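Local structure of 3-keto-5-aminohexanoate cleavage protein (Burkholderia xenovorans LB400, 3E02) at residues K7-C12 with A299-K304; I29-I34 with P65-R70; A47-H52 with P73-R78. The protein probably cleaves 3-keto-5-aminohexanoate or a related beta-keto acid, as a zinc-dependent member of the beta-keto acid cleavage enzyme family with a TIM-barrel fold. All coordinates share one frame; numbering follows the deposited sequence.

Contact 1 of 3, residues K7-C12 with A299-K304; sequences KIIITC and AMLKTK
Selenomethionine Met300, near the end of helix 294-301, makes the main touch on residues 7-12, meeting Ile9 tip to tip. Its CG is anti to the carbonyl carbon (chi1 -71°) and the chain then bends at chi3 (68°), which brings the terminal methyl to the residues leading into strand 10-13. There CE lies 3.8 Å from Ile9 CD1, and SE lies 3.9 Å from Ile9 CG1. The same methyl also comes to 3.4 Å from the backbone oxygen Lys7 O, a packing contact without a hydrogen bond. Leu301 follows, adding a looser apolar touch from its CG to Ile9 CD1 at 4.2 Å, so that the end of the isoleucine side chain meets two successive residues of the last helical turn. At Lys302 the backbone turns to positive phi (60°) and leaves the helix. The remainder of 299-304 moves away from 7-12, and Thr303 is hydrogen-bonded to Glu108 instead. On the other segment, the amine of Lys7 leads off to a salt bridge with Asp290, while the backbone beyond it joins the sheet beside Val254. The contact thus sets the C-terminal helix 294-301 against the entry to the first strand, 10-13, of the TIM barrel.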
loop_
_atom_site.group_PDB
_atom_site.type_symbol
_atom_site.label_atom_id
_atom_site.label_comp_id
_atom_site.label_asym_id
_atom_site.label_seq_id
_atom_site.Cartn_x
_atom_site.Cartn_y
_atom_site.Cartn_z
ATOM N N LYS A 7 0.132 -7.683 -25.371
ATOM C CA LYS A 7 -1.149 -7.458 -26.015
ATOM C C LYS A 7 -2.208 -7.722 -24.944
ATOM O O LYS A 7 -2.123 -8.724 -24.227
ATOM C CB LYS A 7 -1.318 -8.391 -27.207
ATOM C CG LYS A 7 -0.268 -8.238 -28.303
ATOM C CD LYS A 7 -0.255 -6.858 -28.945
ATOM C CE LYS A 7 0.733 -6.793 -30.111
ATOM N NZ LYS A 7 0.905 -5.389 -30.566
ATOM N N ILE A 8 -3.182 -6.827 -24.835
ATOM C CA ILE A 8 -4.221 -6.894 -23.810
ATOM C C ILE A 8 -5.379 -7.770 -24.274
ATOM O O ILE A 8 -5.922 -7.563 -25.366
ATOM C CB ILE A 8 -4.759 -5.483 -23.450
ATOM C CG1 ILE A 8 -3.649 -4.621 -22.832
ATOM C CG2 ILE A 8 -5.949 -5.568 -22.481
ATOM C CD1 ILE A 8 -4.049 -3.143 -22.644
ATOM N N ILE A 9 -5.762 -8.731 -23.442
ATOM C CA ILE A 9 -6.941 -9.552 -23.710
ATOM C C ILE A 9 -8.159 -8.763 -23.244
ATOM O O ILE A 9 -8.257 -8.408 -22.061
ATOM C CB ILE A 9 -6.919 -10.885 -22.929
ATOM C CG1 ILE A 9 -5.703 -11.723 -23.332
ATOM C CG2 ILE A 9 -8.234 -11.695 -23.168
ATOM C CD1 ILE A 9 -5.549 -13.008 -22.522
ATOM N N ILE A 10 -9.070 -8.477 -24.172
ATOM C CA ILE A 10 -10.380 -7.918 -23.850
ATOM C C ILE A 10 -11.326 -9.120 -23.783
ATOM O O ILE A 10 -11.518 -9.820 -24.791
ATOM C CB ILE A 10 -10.938 -6.945 -24.909
ATOM C CG1 ILE A 10 -10.041 -5.704 -25.045
ATOM C CG2 ILE A 10 -12.395 -6.530 -24.532
ATOM C CD1 ILE A 10 -10.477 -4.728 -26.139
ATOM N N THR A 11 -11.874 -9.367 -22.597
ATOM C CA THR A 11 -12.895 -10.380 -22.407
ATOM C C THR A 11 -14.230 -9.635 -22.385
ATOM O O THR A 11 -14.338 -8.559 -21.779
ATOM C CB THR A 11 -12.715 -11.156 -21.104
ATOM O OG1 THR A 11 -11.458 -11.851 -21.118
ATOM C CG2 THR A 11 -13.856 -12.207 -20.898
ATOM N N CYS A 12 -15.234 -10.185 -23.067
ATOM C CA CYS A 12 -16.592 -9.645 -22.998
ATOM C C CYS A 12 -17.526 -10.645 -22.318
ATOM O O CYS A 12 -17.749 -11.744 -22.849
ATOM C CB CYS A 12 -17.137 -9.308 -24.356
ATOM S SG CYS A 12 -18.816 -8.608 -24.248
ATOM N N ALA A 299 -2.441 -18.385 -27.005
ATOM C CA ALA A 299 -1.014 -18.579 -26.739
ATOM C C ALA A 299 -0.648 -18.067 -25.348
ATOM O O ALA A 299 0.164 -18.683 -24.670
ATOM C CB ALA A 299 -0.154 -17.897 -27.816
HETATM N N MSE A 300 -1.246 -16.951 -24.924
HETATM C CA MSE A 300 -1.008 -16.407 -23.580
HETATM C C MSE A 300 -1.546 -17.354 -22.503
HETATM O O MSE A 300 -0.826 -17.709 -21.582
HETATM C CB MSE A 300 -1.640 -15.011 -23.411
HETATM C CG MSE A 300 -0.919 -13.920 -24.191
HETATM SE SE MSE A 300 -1.982 -12.308 -24.356
HETATM C CE MSE A 300 -2.017 -11.710 -22.541
ATOM N N LEU A 301 -2.797 -17.775 -22.650
ATOM C CA LEU A 301 -3.446 -18.668 -21.679
ATOM C C LEU A 301 -3.074 -20.152 -21.810
ATOM O O LEU A 301 -3.387 -20.936 -20.901
ATOM C CB LEU A 301 -4.963 -18.508 -21.745
ATOM C CG LEU A 301 -5.489 -17.090 -21.507
ATOM C CD1 LEU A 301 -7.005 -17.055 -21.583
ATOM C CD2 LEU A 301 -5.026 -16.573 -20.190
ATOM N N LYS A 302 -2.427 -20.519 -22.922
ATOM C CA LYS A 302 -2.008 -21.894 -23.226
ATOM C C LYS A 302 -3.227 -22.818 -23.280
ATOM O O LYS A 302 -3.276 -23.851 -22.629
ATOM C CB LYS A 302 -0.945 -22.399 -22.233
ATOM C CG LYS A 302 0.332 -21.578 -22.138
ATOM C CD LYS A 302 1.169 -21.672 -23.396
ATOM C CE LYS A 302 2.493 -20.918 -23.248
ATOM N NZ LYS A 302 3.349 -21.493 -22.152
ATOM N N THR A 303 -4.215 -22.427 -24.072
ATOM C CA THR A 303 -5.442 -23.209 -24.230
ATOM C C THR A 303 -5.216 -24.375 -25.187
ATOM O O THR A 303 -4.252 -24.387 -25.950
ATOM C CB THR A 303 -6.618 -22.357 -24.735
ATOM O OG1 THR A 303 -6.317 -21.848 -26.037
ATOM C CG2 THR A 303 -6.914 -21.199 -23.754
ATOM N N LYS A 304 -6.140 -25.328 -25.154
ATOM C CA LYS A 304 -6.056 -26.548 -25.967
ATOM C C LYS A 304 -6.358 -26.365 -27.470
ATOM O O LYS A 304 -6.069 -27.266 -28.250
ATOM C CB LYS A 304 -6.948 -27.659 -25.385
ATOM C CG LYS A 304 -8.461 -27.399 -25.411
ATOM C CD LYS A 304 -9.234 -28.592 -24.879
ATOM C CE LYS A 304 -10.724 -28.311 -24.877
ATOM N NZ LYS A 304 -11.519 -29.487 -24.413
#

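Contact 2 of 3, residues I29-I34 with P65-R70; sequences ITPEEI and PDLFMR
The guanidinium of Arg70 has Pro31 CG over one face and water 2 at its edge, in the plane of the group. Pro31 CG stands 3.9 Å from Arg70 NE and about as far from Arg70 NH2, so the proline ring lies against the flat group as well as against the aliphatic base of the chain, where Pro31 CB meets Arg70 CB at 3.8 Å. The two side chains cross obliquely. A bend at chi3 (57°) folds the arginine chain back, carrying its guanidinium over the proline instead of straight out from the backbone.

Water 2 accepts from Arg70 NE at 3.0 Å and donates to Glu32 OE2. The acid and the base are therefore joined through water, while the charged groups themselves stay apart, with Glu32 OE2 4.8 Å from Arg70 NH2. Water 1 donates to Arg70 O at 2.9 Å and only weakly to Glu32 OE2, giving a second, less firm bridge between the segments; both waters thus meet at this one carboxylate oxygen.

Deeper in, Pro31 CG also approaches Leu67 CD2 at 4.4 Å, a loose apolar touch; Leu67 itself rests on Ala53 of strand 48-54.

The proline occupies the first turn of helix 31-44, whose start is held by a reciprocal pair of bonds. Glu33 N donates to Thr30 OG1 (3.1 Å), and Glu33 OE1 accepts from both Thr30 N and Ile29 N. The Ile29 bond runs nearly along the C-O axis of the carboxylate oxygen, whereas Thr30 N reaches it from above the carboxylate plane. Two backbone N-H groups thus grip one oxygen, which limits how far the carboxylate can turn. This is a capping box at the N-terminus of helix 31-44, with the short helix 65-68 and the residues after it packed against that first turn.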
loop_
_atom_site.group_PDB
_atom_site.type_symbol
_atom_site.label_atom_id
_atom_site.label_comp_id
_atom_site.label_asym_id
_atom_site.label_seq_id
_atom_site.Cartn_x
_atom_site.Cartn_y
_atom_site.Cartn_z
ATOM N N ILE A 29 -30.861 -12.113 -23.948
ATOM C CA ILE A 29 -31.623 -13.191 -23.304
ATOM C C ILE A 29 -31.636 -14.479 -24.107
ATOM O O ILE A 29 -31.225 -15.533 -23.602
ATOM C CB ILE A 29 -33.072 -12.710 -23.003
ATOM C CG1 ILE A 29 -33.047 -11.657 -21.880
ATOM C CG2 ILE A 29 -33.983 -13.870 -22.574
ATOM C CD1 ILE A 29 -34.377 -10.968 -21.637
ATOM N N THR A 30 -32.118 -14.393 -25.342
ATOM C CA THR A 30 -32.268 -15.589 -26.174
ATOM C C THR A 30 -30.917 -16.057 -26.712
ATOM O O THR A 30 -29.967 -15.261 -26.781
ATOM C CB THR A 30 -33.196 -15.364 -27.380
ATOM O OG1 THR A 30 -32.610 -14.396 -28.254
ATOM C CG2 THR A 30 -34.584 -14.894 -26.934
ATOM N N PRO A 31 -30.809 -17.358 -27.064
ATOM C CA PRO A 31 -29.573 -17.818 -27.705
ATOM C C PRO A 31 -29.184 -17.007 -28.948
ATOM O O PRO A 31 -28.011 -16.721 -29.127
ATOM C CB PRO A 31 -29.882 -19.271 -28.049
ATOM C CG PRO A 31 -30.837 -19.671 -27.000
ATOM C CD PRO A 31 -31.733 -18.481 -26.840
ATOM N N GLU A 32 -30.168 -16.574 -29.736
ATOM C CA GLU A 32 -29.925 -15.790 -30.952
ATOM C C GLU A 32 -29.347 -14.407 -30.614
ATOM O O GLU A 32 -28.463 -13.913 -31.321
ATOM C CB GLU A 32 -31.203 -15.643 -31.795
ATOM C CG GLU A 32 -31.721 -16.947 -32.413
ATOM C CD GLU A 32 -32.349 -17.928 -31.417
ATOM O OE1 GLU A 32 -32.964 -17.504 -30.399
ATOM O OE2 GLU A 32 -32.208 -19.143 -31.659
ATOM N N GLU A 33 -29.865 -13.788 -29.551
ATOM C CA GLU A 33 -29.338 -12.506 -29.047
ATOM C C GLU A 33 -27.902 -12.665 -28.534
ATOM O O GLU A 33 -27.073 -11.790 -28.768
ATOM C CB GLU A 33 -30.230 -11.931 -27.936
ATOM C CG GLU A 33 -31.568 -11.424 -28.449
ATOM C CD GLU A 33 -32.611 -11.153 -27.368
ATOM O OE1 GLU A 33 -32.469 -11.605 -26.207
ATOM O OE2 GLU A 33 -33.600 -10.467 -27.707
ATOM N N ILE A 34 -27.630 -13.773 -27.836
ATOM C CA ILE A 34 -26.294 -14.086 -27.318
ATOM C C ILE A 34 -25.284 -14.276 -28.461
ATOM O O ILE A 34 -24.170 -13.759 -28.379
ATOM C CB ILE A 34 -26.324 -15.295 -26.339
ATOM C CG1 ILE A 34 -27.073 -14.892 -25.059
ATOM C CG2 ILE A 34 -24.889 -15.761 -25.989
ATOM C CD1 ILE A 34 -27.423 -16.031 -24.147
ATOM N N PRO A 65 -27.332 -27.322 -20.367
ATOM C CA PRO A 65 -26.399 -27.452 -21.505
ATOM C C PRO A 65 -27.062 -27.333 -22.888
ATOM O O PRO A 65 -26.414 -26.872 -23.821
ATOM C CB PRO A 65 -25.798 -28.854 -21.313
ATOM C CG PRO A 65 -26.003 -29.165 -19.888
ATOM C CD PRO A 65 -27.291 -28.532 -19.519
ATOM N N ASP A 66 -28.330 -27.742 -23.014
ATOM C CA ASP A 66 -29.073 -27.617 -24.280
ATOM C C ASP A 66 -29.192 -26.168 -24.764
ATOM O O ASP A 66 -29.160 -25.937 -25.977
ATOM C CB ASP A 66 -30.480 -28.241 -24.183
ATOM C CG ASP A 66 -30.456 -29.763 -23.963
ATOM O OD1 ASP A 66 -29.396 -30.414 -24.144
ATOM O OD2 ASP A 66 -31.528 -30.308 -23.612
ATOM N N LEU A 67 -29.346 -25.215 -23.835
ATOM C CA LEU A 67 -29.382 -23.781 -24.174
ATOM C C LEU A 67 -28.010 -23.320 -24.653
ATOM O O LEU A 67 -27.928 -22.567 -25.623
ATOM C CB LEU A 67 -29.848 -22.904 -22.994
ATOM C CG LEU A 67 -31.335 -22.958 -22.668
ATOM C CD1 LEU A 67 -31.614 -22.177 -21.394
ATOM C CD2 LEU A 67 -32.159 -22.422 -23.853
ATOM N N PHE A 68 -26.947 -23.766 -23.973
ATOM C CA PHE A 68 -25.571 -23.489 -24.416
ATOM C C PHE A 68 -25.307 -24.014 -25.831
ATOM O O PHE A 68 -24.705 -23.315 -26.645
ATOM C CB PHE A 68 -24.531 -24.031 -23.434
ATOM C CG PHE A 68 -24.345 -23.177 -22.223
ATOM C CD1 PHE A 68 -25.160 -23.326 -21.111
ATOM C CD2 PHE A 68 -23.339 -22.210 -22.192
ATOM C CE1 PHE A 68 -24.980 -22.524 -19.968
ATOM C CE2 PHE A 68 -23.147 -21.410 -21.069
ATOM C CZ PHE A 68 -23.971 -21.564 -19.952
HETATM N N MSE A 69 -25.815 -25.212 -26.146
HETATM C CA MSE A 69 -25.676 -25.779 -27.503
HETATM C C MSE A 69 -26.460 -25.039 -28.588
HETATM O O MSE A 69 -26.249 -25.315 -29.772
HETATM C CB MSE A 69 -25.967 -27.285 -27.516
HETATM C CG MSE A 69 -24.963 -28.069 -26.691
HETATM SE SE MSE A 69 -23.093 -27.715 -27.212
HETATM C CE MSE A 69 -22.294 -28.222 -25.569
ATOM N N ARG A 70 -27.349 -24.118 -28.192
ATOM C CA ARG A 70 -28.059 -23.238 -29.133
ATOM C C ARG A 70 -27.285 -21.942 -29.444
ATOM O O ARG A 70 -27.720 -21.172 -30.307
ATOM C CB ARG A 70 -29.480 -22.959 -28.654
ATOM C CG ARG A 70 -30.373 -24.199 -28.736
ATOM C CD ARG A 70 -31.640 -24.102 -27.897
ATOM N NE ARG A 70 -32.473 -22.949 -28.234
ATOM C CZ ARG A 70 -33.613 -22.624 -27.624
ATOM N NH1 ARG A 70 -34.098 -23.359 -26.616
ATOM N NH2 ARG A 70 -34.268 -21.532 -28.023
HETATM O O HOH W 1 -28.799 -19.128 -31.981
HETATM O O HOH W 2 -31.996 -21.455 -30.838
#

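Contact 3 of 3, residues A47-H52 with P73-R78; sequences AMLHLH and PQLKER. With ZN (zinc ion), chain B.
Apolar packing joins the segments through Leu75 of helix 72-78, which reaches strand 48-54 with both of its methyls. Its CD1 meets Leu51 CD1 tip to tip at 3.7 Å, while CD2 crosses toward Leu49 CD1 at a looser 4.1 Å. Leu49 and Leu51, two apart on an extended strand, face the helix from the same side of it, and their shared first torsion, CG anti to the carbonyl carbon (chi1 near -60°), places the CD1 methyls near Leu75. Leu75 also touches Val39 of helix 31-44 and Leu83 of the neighbouring strand; all three leucines are buried.

Metal coordination occupies the other side of the strand. His50 NE2 and His52 NE2 each bind the zinc ion at 2.2 Å. CG of His50 is anti to its backbone N (chi1 170°), which swings the ring toward the metal. The atom His50 CD2 lies at the edge of the His52 ring, in its plane. Three waters and Glu259 complete the set of six ligands; water 5 is bound at 2.2 Å. The strand thus turns leucines toward an outer helix and metal-binding histidines toward the interior, as expected of a TIM barrel with its zinc site at the C-terminal ends of the strands.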
loop_
_atom_site.group_PDB
_atom_site.type_symbol
_atom_site.label_atom_id
_atom_site.label_comp_id
_atom_site.label_asym_id
_atom_site.label_seq_id
_atom_site.Cartn_x
_atom_site.Cartn_y
_atom_site.Cartn_z
ATOM N N ALA A 47 -11.266 -10.727 -27.577
ATOM C CA ALA A 47 -10.551 -11.990 -27.835
ATOM C C ALA A 47 -11.235 -13.189 -27.166
ATOM O O ALA A 47 -11.069 -14.337 -27.624
ATOM C CB ALA A 47 -9.084 -11.895 -27.350
HETATM N N MSE A 48 -11.979 -12.927 -26.077
HETATM C CA MSE A 48 -12.662 -13.964 -25.310
HETATM C C MSE A 48 -14.082 -13.511 -24.929
HETATM O O MSE A 48 -14.305 -12.335 -24.633
HETATM C CB MSE A 48 -11.828 -14.301 -24.060
HETATM C CG MSE A 48 -12.432 -15.390 -23.161
HETATM SE SE MSE A 48 -11.107 -16.334 -22.083
HETATM C CE MSE A 48 -10.590 -14.954 -20.956
ATOM N N LEU A 49 -15.020 -14.453 -24.977
ATOM C CA LEU A 49 -16.418 -14.233 -24.620
ATOM C C LEU A 49 -16.736 -15.096 -23.421
ATOM O O LEU A 49 -16.541 -16.314 -23.491
ATOM C CB LEU A 49 -17.328 -14.618 -25.787
ATOM C CG LEU A 49 -17.111 -13.850 -27.083
ATOM C CD1 LEU A 49 -17.984 -14.432 -28.180
ATOM C CD2 LEU A 49 -17.386 -12.352 -26.878
ATOM N N HIS A 50 -17.164 -14.465 -22.319
ATOM C CA HIS A 50 -17.564 -15.151 -21.087
ATOM C C HIS A 50 -19.092 -15.301 -21.182
ATOM O O HIS A 50 -19.822 -14.312 -21.286
ATOM C CB HIS A 50 -17.092 -14.390 -19.856
ATOM C CG HIS A 50 -17.652 -14.907 -18.582
ATOM N ND1 HIS A 50 -17.188 -16.043 -17.958
ATOM C CD2 HIS A 50 -18.670 -14.450 -17.825
ATOM C CE1 HIS A 50 -17.893 -16.253 -16.861
ATOM N NE2 HIS A 50 -18.787 -15.291 -16.749
ATOM N N LEU A 51 -19.559 -16.542 -21.118
ATOM C CA LEU A 51 -20.944 -16.879 -21.433
ATOM C C LEU A 51 -21.770 -17.565 -20.354
ATOM O O LEU A 51 -21.299 -18.509 -19.729
ATOM C CB LEU A 51 -20.917 -17.800 -22.654
ATOM C CG LEU A 51 -20.256 -17.243 -23.925
ATOM C CD1 LEU A 51 -20.052 -18.366 -24.955
ATOM C CD2 LEU A 51 -21.057 -16.091 -24.507
ATOM N N HIS A 52 -22.998 -17.053 -20.181
ATOM C CA HIS A 52 -24.075 -17.640 -19.384
ATOM C C HIS A 52 -25.262 -17.818 -20.327
ATOM O O HIS A 52 -25.343 -17.162 -21.383
ATOM C CB HIS A 52 -24.567 -16.699 -18.281
ATOM C CG HIS A 52 -23.590 -16.441 -17.188
ATOM N ND1 HIS A 52 -23.896 -16.650 -15.856
ATOM C CD2 HIS A 52 -22.331 -15.940 -17.215
ATOM C CE1 HIS A 52 -22.857 -16.303 -15.116
ATOM N NE2 HIS A 52 -21.900 -15.868 -15.916
ATOM N N PRO A 73 -22.037 -23.642 -30.837
ATOM C CA PRO A 73 -21.660 -23.943 -32.232
ATOM C C PRO A 73 -21.774 -22.726 -33.164
ATOM O O PRO A 73 -20.909 -22.519 -34.015
ATOM C CB PRO A 73 -22.666 -25.027 -32.662
ATOM C CG PRO A 73 -23.317 -25.497 -31.460
ATOM C CD PRO A 73 -23.133 -24.511 -30.369
ATOM N N GLN A 74 -22.801 -21.904 -32.945
ATOM C CA GLN A 74 -23.066 -20.723 -33.769
ATOM C C GLN A 74 -21.963 -19.687 -33.586
ATOM O O GLN A 74 -21.497 -19.104 -34.564
ATOM C CB GLN A 74 -24.432 -20.101 -33.441
ATOM C CG GLN A 74 -25.671 -20.971 -33.746
ATOM C CD GLN A 74 -25.907 -22.130 -32.786
ATOM O OE1 GLN A 74 -25.227 -22.270 -31.772
ATOM N NE2 GLN A 74 -26.863 -22.986 -33.117
ATOM N N LEU A 75 -21.542 -19.464 -32.341
ATOM C CA LEU A 75 -20.428 -18.546 -32.062
ATOM C C LEU A 75 -19.131 -19.058 -32.670
ATOM O O LEU A 75 -18.405 -18.286 -33.295
ATOM C CB LEU A 75 -20.249 -18.298 -30.553
ATOM C CG LEU A 75 -21.262 -17.348 -29.921
ATOM C CD1 LEU A 75 -21.181 -17.402 -28.386
ATOM C CD2 LEU A 75 -21.039 -15.924 -30.437
ATOM N N LYS A 76 -18.866 -20.359 -32.511
ATOM C CA LYS A 76 -17.665 -20.995 -33.052
ATOM C C LYS A 76 -17.561 -20.812 -34.582
ATOM O O LYS A 76 -16.474 -20.561 -35.107
ATOM C CB LYS A 76 -17.630 -22.487 -32.696
ATOM C CG LYS A 76 -16.362 -23.213 -33.147
ATOM C CD LYS A 76 -16.444 -24.689 -32.892
ATOM C CE LYS A 76 -15.181 -25.378 -33.350
ATOM N NZ LYS A 76 -15.349 -26.854 -33.398
ATOM N N GLU A 77 -18.693 -20.931 -35.263
ATOM C CA GLU A 77 -18.758 -20.771 -36.713
ATOM C C GLU A 77 -18.606 -19.326 -37.204
ATOM O O GLU A 77 -18.025 -19.130 -38.269
ATOM C CB GLU A 77 -20.101 -21.317 -37.232
ATOM C CG GLU A 77 -20.254 -21.318 -38.749
ATOM N N ARG A 78 -19.071 -18.351 -36.405
ATOM C CA ARG A 78 -19.067 -16.933 -36.795
ATOM C C ARG A 78 -17.923 -16.091 -36.235
ATOM O O ARG A 78 -17.700 -14.977 -36.708
ATOM C CB ARG A 78 -20.404 -16.296 -36.447
ATOM C CG ARG A 78 -21.578 -16.888 -37.224
ATOM C CD ARG A 78 -22.805 -16.038 -37.014
ATOM N NE ARG A 78 -22.644 -14.735 -37.668
ATOM C CZ ARG A 78 -23.225 -13.584 -37.311
ATOM N NH1 ARG A 78 -24.028 -13.481 -36.247
ATOM N NH2 ARG A 78 -22.961 -12.491 -38.024
HETATM ZN ZN ZN B . -20.134 -14.808 -15.122
HETATM O O HOH W 3 -19.234 -16.735 -13.751
HETATM O O HOH W 4 -18.346 -14.063 -13.669
HETATM O O HOH W 5 -20.881 -14.822 -13.042
#

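Overall arrangement
The three contacts lie around two adjacent parallel strands of the barrel. Contacts 1 and 3 touch directly, with centres 14 Å apart: Cys12 N to Met48 O and Cys12 O to His50 N, both 2.8 Å, are probable hydrogen bonds between strands 10-13 and 48-54. Contacts 2 and 3 have centres 11 Å apart and also pack together, Phe68 CE2 lying 3.7 Å from Leu51 O and Ile34 CD1 3.6 Å from His52 O. Contacts 1 and 2 do not meet; their nearest atoms are about 9 Å apart. Contact 3 holds two zinc ligands; the side chains of Ile9 and Leu67 lie about 10 Å from the side chain of His50 and about 9 Å from that of His52, respectively.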